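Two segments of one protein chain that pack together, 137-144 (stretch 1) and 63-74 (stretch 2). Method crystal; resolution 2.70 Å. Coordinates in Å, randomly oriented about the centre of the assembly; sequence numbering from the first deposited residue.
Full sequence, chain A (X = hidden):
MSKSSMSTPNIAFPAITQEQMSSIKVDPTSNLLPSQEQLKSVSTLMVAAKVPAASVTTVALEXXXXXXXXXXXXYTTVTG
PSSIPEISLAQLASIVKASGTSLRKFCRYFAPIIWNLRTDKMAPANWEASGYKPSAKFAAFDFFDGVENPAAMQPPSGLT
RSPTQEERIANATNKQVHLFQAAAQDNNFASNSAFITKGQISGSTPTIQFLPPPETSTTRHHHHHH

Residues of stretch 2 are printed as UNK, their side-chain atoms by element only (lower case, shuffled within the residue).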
ATOM      1  N   LYS A 137       1.410  17.568   8.601  1.00 46.98           N
ATOM      2  CA  LYS A 137       2.364  17.262   7.562  1.00 44.43           C
ATOM      3  C   LYS A 137       2.512  15.798   7.177  1.00 42.65           C
ATOM      4  O   LYS A 137       2.637  15.462   6.007  1.00 41.07           O
ATOM      5  CB  LYS A 137       3.678  17.537   8.191  1.00 44.76           C
ATOM      6  CG  LYS A 137       4.383  18.654   7.745  1.00 46.20           C
ATOM      7  CD  LYS A 137       5.791  18.232   7.766  1.00 46.08           C
ATOM      8  CE  LYS A 137       6.479  18.481   9.036  1.00 49.65           C
ATOM      9  NZ  LYS A 137       6.617  19.918   9.154  1.00 56.71           N
ATOM     10  N   PHE A 138       2.566  14.949   8.204  1.00 41.48           N
ATOM     11  CA  PHE A 138       2.885  13.542   8.089  1.00 38.69           C
ATOM     12  C   PHE A 138       1.689  12.746   7.633  1.00 37.11           C
ATOM     13  O   PHE A 138       1.768  11.552   7.466  1.00 34.88           O
ATOM     14  CB  PHE A 138       3.497  13.035   9.392  1.00 39.10           C
ATOM     15  CG  PHE A 138       4.882  13.516   9.595  1.00 40.13           C
ATOM     16  CD1 PHE A 138       5.186  14.501  10.540  1.00 41.25           C
ATOM     17  CD2 PHE A 138       5.892  13.040   8.778  1.00 38.17           C
ATOM     18  CE1 PHE A 138       6.491  14.966  10.675  1.00 41.01           C
ATOM     19  CE2 PHE A 138       7.183  13.500   8.904  1.00 38.52           C
ATOM     20  CZ  PHE A 138       7.486  14.461   9.860  1.00 39.59           C
ATOM     21  N   ALA A 139       0.594  13.459   7.405  1.00 37.02           N
ATOM     22  CA  ALA A 139      -0.641  12.915   6.885  1.00 35.89           C
ATOM     23  C   ALA A 139      -0.762  13.134   5.369  1.00 35.00           C
ATOM     24  O   ALA A 139      -1.698  12.661   4.743  1.00 32.99           O
ATOM     25  CB  ALA A 139      -1.775  13.567   7.590  1.00 37.63           C
ATOM     26  N   ALA A 140       0.189  13.866   4.783  1.00 35.84           N
ATOM     27  CA  ALA A 140      -0.010  14.370   3.390  1.00 36.09           C
ATOM     28  C   ALA A 140       0.441  13.362   2.312  1.00 34.28           C
ATOM     29  O   ALA A 140       1.195  13.712   1.382  1.00 34.14           O
ATOM     30  CB  ALA A 140       0.615  15.768   3.183  1.00 35.60           C
ATOM     31  N   PHE A 141       0.018  12.113   2.479  1.00 32.18           N
ATOM     32  CA  PHE A 141       0.160  11.154   1.410  1.00 30.79           C
ATOM     33  C   PHE A 141      -1.161  10.502   1.140  1.00 31.44           C
ATOM     34  O   PHE A 141      -2.024  10.401   2.044  1.00 32.18           O
ATOM     35  CB  PHE A 141       1.294  10.140   1.620  1.00 29.61           C
ATOM     36  CG  PHE A 141       1.202   9.307   2.873  1.00 28.03           C
ATOM     37  CD1 PHE A 141       1.024   7.923   2.783  1.00 25.66           C
ATOM     38  CD2 PHE A 141       1.398   9.876   4.150  1.00 27.10           C
ATOM     39  CE1 PHE A 141       0.959   7.132   3.969  1.00 24.50           C
ATOM     40  CE2 PHE A 141       1.347   9.098   5.304  1.00 23.89           C
ATOM     41  CZ  PHE A 141       1.135   7.733   5.220  1.00 23.48           C
ATOM     42  N   ASP A 142      -1.344  10.082  -0.114  1.00 30.65           N
ATOM     43  CA  ASP A 142      -2.651   9.645  -0.542  1.00 31.01           C
ATOM     44  C   ASP A 142      -3.050   8.228  -0.175  1.00 30.94           C
ATOM     45  O   ASP A 142      -4.087   7.767  -0.636  1.00 32.51           O
ATOM     46  CB  ASP A 142      -2.874   9.912  -2.031  1.00 31.51           C
ATOM     47  CG  ASP A 142      -2.002   9.052  -2.939  1.00 30.91           C
ATOM     48  OD1 ASP A 142      -1.414   8.044  -2.484  1.00 29.61           O
ATOM     49  OD2 ASP A 142      -1.922   9.383  -4.140  1.00 30.50           O
ATOM     50  N   PHE A 143      -2.264   7.529   0.637  1.00 29.92           N
ATOM     51  CA  PHE A 143      -2.703   6.239   1.164  1.00 29.52           C
ATOM     52  C   PHE A 143      -2.475   6.188   2.657  1.00 30.16           C
ATOM     53  O   PHE A 143      -2.170   5.125   3.234  1.00 30.07           O
ATOM     54  CB  PHE A 143      -2.004   5.071   0.466  1.00 28.14           C
ATOM     55  CG  PHE A 143      -0.513   5.175   0.452  1.00 27.81           C
ATOM     56  CD1 PHE A 143       0.132   6.055  -0.437  1.00 26.47           C
ATOM     57  CD2 PHE A 143       0.264   4.378   1.309  1.00 26.80           C
ATOM     58  CE1 PHE A 143       1.548   6.139  -0.486  1.00 26.79           C
ATOM     59  CE2 PHE A 143       1.683   4.456   1.288  1.00 26.79           C
ATOM     60  CZ  PHE A 143       2.332   5.343   0.390  1.00 26.06           C
ATOM     61  N   PHE A 144      -2.601   7.352   3.275  1.00 31.18           N
ATOM     62  CA  PHE A 144      -2.502   7.470   4.692  1.00 32.54           C
ATOM     63  C   PHE A 144      -3.551   6.580   5.341  1.00 34.02           C
ATOM     64  O   PHE A 144      -3.313   6.066   6.453  1.00 35.44           O
ATOM     65  CB  PHE A 144      -2.695   8.928   5.061  1.00 33.62           C
ATOM     66  CG  PHE A 144      -3.072   9.174   6.506  1.00 36.14           C
ATOM     67  CD1 PHE A 144      -2.080   9.263   7.506  1.00 37.44           C
ATOM     68  CD2 PHE A 144      -4.409   9.359   6.870  1.00 36.65           C
ATOM     69  CE1 PHE A 144      -2.415   9.518   8.834  1.00 37.91           C
ATOM     70  CE2 PHE A 144      -4.761   9.608   8.202  1.00 38.59           C
ATOM     71  CZ  PHE A 144      -3.769   9.689   9.185  1.00 40.32           C
ATOM     72  N   UNK A  63       9.188   1.433  -4.057  1.00 26.23           N
ATOM     73  CA  UNK A  63       8.126   2.024  -4.855  1.00 24.94           C
ATOM     74  C   UNK A  63       7.169   2.752  -3.922  1.00 24.76           C
ATOM     75  O   UNK A  63       6.733   3.888  -4.221  1.00 25.73           O
ATOM     76  c   UNK A  63       6.109   1.353  -6.419  1.00 22.17           C
ATOM     77  c   UNK A  63       6.352   2.381  -7.480  1.00 18.68           C
ATOM     78  c   UNK A  63       5.579   0.133  -7.051  1.00 22.30           C
ATOM     79  c   UNK A  63       7.396   0.967  -5.682  1.00 24.22           C
ATOM     80  N   UNK A  64       6.882   2.122  -2.781  1.00 23.62           N
ATOM     81  CA  UNK A  64       6.037   2.756  -1.758  1.00 22.94           C
ATOM     82  C   UNK A  64       6.578   4.106  -1.302  1.00 23.31           C
ATOM     83  O   UNK A  64       5.823   5.083  -1.193  1.00 23.85           O
ATOM     84  c   UNK A  64       4.838   2.475   0.404  1.00 21.57           C
ATOM     85  c   UNK A  64       5.814   1.836  -0.544  1.00 22.83           C
ATOM     86  c   UNK A  64       5.331   0.452  -1.032  1.00 20.06           C
ATOM     87  N   UNK A  65       7.877   4.164  -1.034  1.00 23.04           N
ATOM     88  CA  UNK A  65       8.506   5.410  -0.693  1.00 23.64           C
ATOM     89  C   UNK A  65       8.273   6.440  -1.776  1.00 24.33           C
ATOM     90  O   UNK A  65       7.971   7.585  -1.497  1.00 24.93           O
ATOM     91  o   UNK A  65      10.359   6.808   1.274  1.00 25.10           O
ATOM     92  c   UNK A  65      10.714   6.402   0.146  1.00 24.04           C
ATOM     93  n   UNK A  65      11.724   6.940  -0.517  1.00 20.82           N
ATOM     94  c   UNK A  65      10.011   5.209  -0.549  1.00 24.39           C
ATOM     95  N   UNK A  66       8.421   6.036  -3.033  1.00 25.23           N
ATOM     96  CA  UNK A  66       8.347   6.993  -4.126  1.00 25.54           C
ATOM     97  C   UNK A  66       6.952   7.598  -4.104  1.00 26.18           C
ATOM     98  O   UNK A  66       6.802   8.809  -4.276  1.00 26.86           O
ATOM     99  c   UNK A  66       6.726   8.237  -8.182  1.00 21.61           C
ATOM    100  c   UNK A  66       7.021   7.368  -7.148  1.00 22.17           C
ATOM    101  c   UNK A  66       8.320   7.256  -6.638  1.00 24.56           C
ATOM    102  c   UNK A  66       8.611   6.335  -5.488  1.00 25.13           C
ATOM    103  c   UNK A  66       9.018   8.965  -8.206  1.00 23.70           C
ATOM    104  c   UNK A  66       7.709   9.054  -8.699  1.00 22.30           C
ATOM    105  c   UNK A  66       9.316   8.072  -7.164  1.00 23.50           C
ATOM    106  N   UNK A  67       5.943   6.746  -3.863  1.00 25.92           N
ATOM    107  CA  UNK A  67       4.525   7.168  -3.837  1.00 26.71           C
ATOM    108  C   UNK A  67       4.171   8.009  -2.628  1.00 27.62           C
ATOM    109  O   UNK A  67       3.307   8.910  -2.724  1.00 28.65           O
ATOM    110  c   UNK A  67       3.598   5.974  -3.958  1.00 25.48           C
ATOM    111  s   UNK A  67       3.719   5.296  -5.638  1.00 29.06           S
ATOM    112  N   UNK A  68       4.870   7.749  -1.514  1.00 27.30           N
ATOM    113  CA  UNK A  68       4.790   8.590  -0.320  1.00 27.95           C
ATOM    114  C   UNK A  68       5.055  10.069  -0.640  1.00 29.18           C
ATOM    115  O   UNK A  68       4.371  10.943  -0.069  1.00 30.05           O
ATOM    116  c   UNK A  68       4.850   8.331   3.114  1.00 28.94           C
ATOM    117  c   UNK A  68       6.439  10.586   3.553  1.00 30.50           C
ATOM    118  c   UNK A  68       5.605  10.117   4.596  1.00 34.43           C
ATOM    119  c   UNK A  68       6.468   9.931   2.330  1.00 27.39           C
ATOM    120  c   UNK A  68       5.676   8.805   2.088  1.00 28.16           C
ATOM    121  c   UNK A  68       4.799   8.965   4.364  1.00 31.71           C
ATOM    122  c   UNK A  68       5.742   8.081   0.760  1.00 27.95           C
ATOM    123  o   UNK A  68       5.554  10.787   5.847  1.00 32.97           O
ATOM    124  N   UNK A  69       6.005  10.351  -1.556  1.00 28.99           N
ATOM    125  CA  UNK A  69       6.305  11.757  -1.973  1.00 29.83           C
ATOM    126  C   UNK A  69       5.424  12.203  -3.151  1.00 30.18           C
ATOM    127  O   UNK A  69       4.849  13.296  -3.151  1.00 30.18           O
ATOM    128  c   UNK A  69       8.693  11.735  -0.988  1.00 31.42           C
ATOM    129  o   UNK A  69       8.427  12.380   0.063  1.00 32.49           O
ATOM    130  c   UNK A  69       7.813  11.990  -2.244  1.00 28.37           C
ATOM    131  o   UNK A  69       9.638  10.866  -1.025  1.00 29.87           O
ATOM    132  N   UNK A  70       5.282  11.315  -4.129  1.00 30.52           N
ATOM    133  CA  UNK A  70       4.774  11.708  -5.446  1.00 31.16           C
ATOM    134  C   UNK A  70       3.308  11.376  -5.768  1.00 31.66           C
ATOM    135  O   UNK A  70       2.798  11.855  -6.752  1.00 32.02           O
ATOM    136  c   UNK A  70       7.136  11.706  -6.401  1.00 31.58           C
ATOM    137  o   UNK A  70       7.391  12.878  -6.684  1.00 33.35           O
ATOM    138  c   UNK A  70       5.700  11.161  -6.525  1.00 31.22           C
ATOM    139  n   UNK A  70       8.066  10.853  -5.978  1.00 30.45           N
ATOM    140  N   UNK A  71       2.621  10.593  -4.931  1.00 31.71           N
ATOM    141  CA  UNK A  71       1.283  10.136  -5.279  1.00 32.15           C
ATOM    142  C   UNK A  71       1.292   8.699  -5.768  1.00 31.92           C
ATOM    143  O   UNK A  71       2.320   8.188  -6.192  1.00 31.95           O
ATOM    144  N   UNK A  72       0.146   8.034  -5.676  1.00 32.41           N
ATOM    145  CA  UNK A  72       0.017   6.601  -6.006  1.00 31.29           C
ATOM    146  C   UNK A  72      -1.158   6.430  -6.976  1.00 32.78           C
ATOM    147  O   UNK A  72      -1.699   5.350  -7.148  1.00 32.05           O
ATOM    148  c   UNK A  72      -0.183   5.763  -4.722  1.00 30.03           C
ATOM    149  o   UNK A  72      -1.396   6.101  -4.073  1.00 25.06           O
ATOM    150  N   UNK A  73      -1.522   7.527  -7.610  1.00 35.47           N
ATOM    151  CA  UNK A  73      -2.617   7.581  -8.553  1.00 39.00           C
ATOM    152  C   UNK A  73      -2.299   6.814  -9.815  1.00 40.45           C
ATOM    153  O   UNK A  73      -1.138   6.613 -10.149  1.00 40.97           O
ATOM    154  c   UNK A  73      -2.905   9.037  -8.870  1.00 40.22           C
ATOM    155  o   UNK A  73      -3.426   9.106 -10.154  1.00 44.58           O
ATOM    156  N   UNK A  74      -3.331   6.359 -10.509  1.00 43.42           N
ATOM    157  CA  UNK A  74      -3.157   5.534 -11.726  1.00 45.58           C
ATOM    158  C   UNK A  74      -2.435   6.257 -12.841  1.00 47.37           C
ATOM    159  O   UNK A  74      -1.918   5.608 -13.770  1.00 48.29           O
ATOM    160  c   UNK A  74      -4.504   5.044 -12.251  1.00 47.04           C
TER
HETATM  161  O   HOH W   1       0.976  10.406  -1.808  1.00 25.54           O
HETATM  162  O   HOH W   2       3.898  10.044   7.520  1.00 14.34           O
HETATM  163  O   HOH W   3       2.405  12.702  -1.080  1.00 31.55           O

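Position 63 carries four carbons forked at the second, in the helix and out of reach of stretch 1: Leu63. Position 64 has one carbon bearing two more, a fork at the beta carbon, and one branch lies 3.8 Å from CZ of Phe143. That is Val64, the branch being CG1. At 65, two carbons end in one oxygen and one nitrogen, an amide pointing away from stretch 1: Asn65. Position 66 is one carbon and a plain six-carbon ring, again out of reach: Phe66.

Position 67 holds one carbon and one sulfur, so Cys67; it points toward stretch 1, where its CB sits 4.0 Å from CE1 of Phe143. At 68, a six-carbon ring bears one oxygen, which lies 3.7 Å from CD2 of Phe138 near that ring's plane. This is Tyr68, with the largest covered area of the twelve. Its CE1 lies over one face of the Phe141 ring, 3.5 Å from CD2 of Phe141; the ring centroids are 4.6 Å apart and the planes meet obliquely at 37°.

Position 69 has two carbons, the second with two oxygens, turned away: Asp69. At 70 the second carbon carries one oxygen and one nitrogen. Asn70 also faces away, and its ND2 donates to O of Phe66 at 2.9 Å, back along the helix.

Position 71 has no side-chain atoms. Its phi of 102° ends the helical run, and a CB would jam against the preceding carbonyl oxygen, so the backbone itself calls for Gly71. Position 72 has one carbon and one oxygen, the oxygen 2.5 Å from OD1 of Asp142: Ser72, whose OG donates that hydrogen bond. Position 73 has the same atoms but points sideways, without a close side-chain contact: Ser73. A single carbon at 74, out of reach, makes Ala74.

The contact joins an aromatic surface to a polar clamp. Phe143 reaches the helix at Val64 and Cys67, while Tyr68 extends its ring to Phe141. Just past the helix, Gly71 makes the turn and Asp142 grips Ser72 twice: N of Ser72 donates to OD2 of Asp142 at 2.9 Å, complementing the OG bond to OD1. Two waters bridge the stretches: water 1 donates to O of Cys67 and accepts from N of Asp142, both at 2.9 Å. Water 2 links OH of Tyr68 (2.5 Å) to O of Phe138 (2.6 Å), giving the buried tyrosine's hydroxyl a polar partner.

Stretch 2, residues 63-74: LVNFCYDNGSSA
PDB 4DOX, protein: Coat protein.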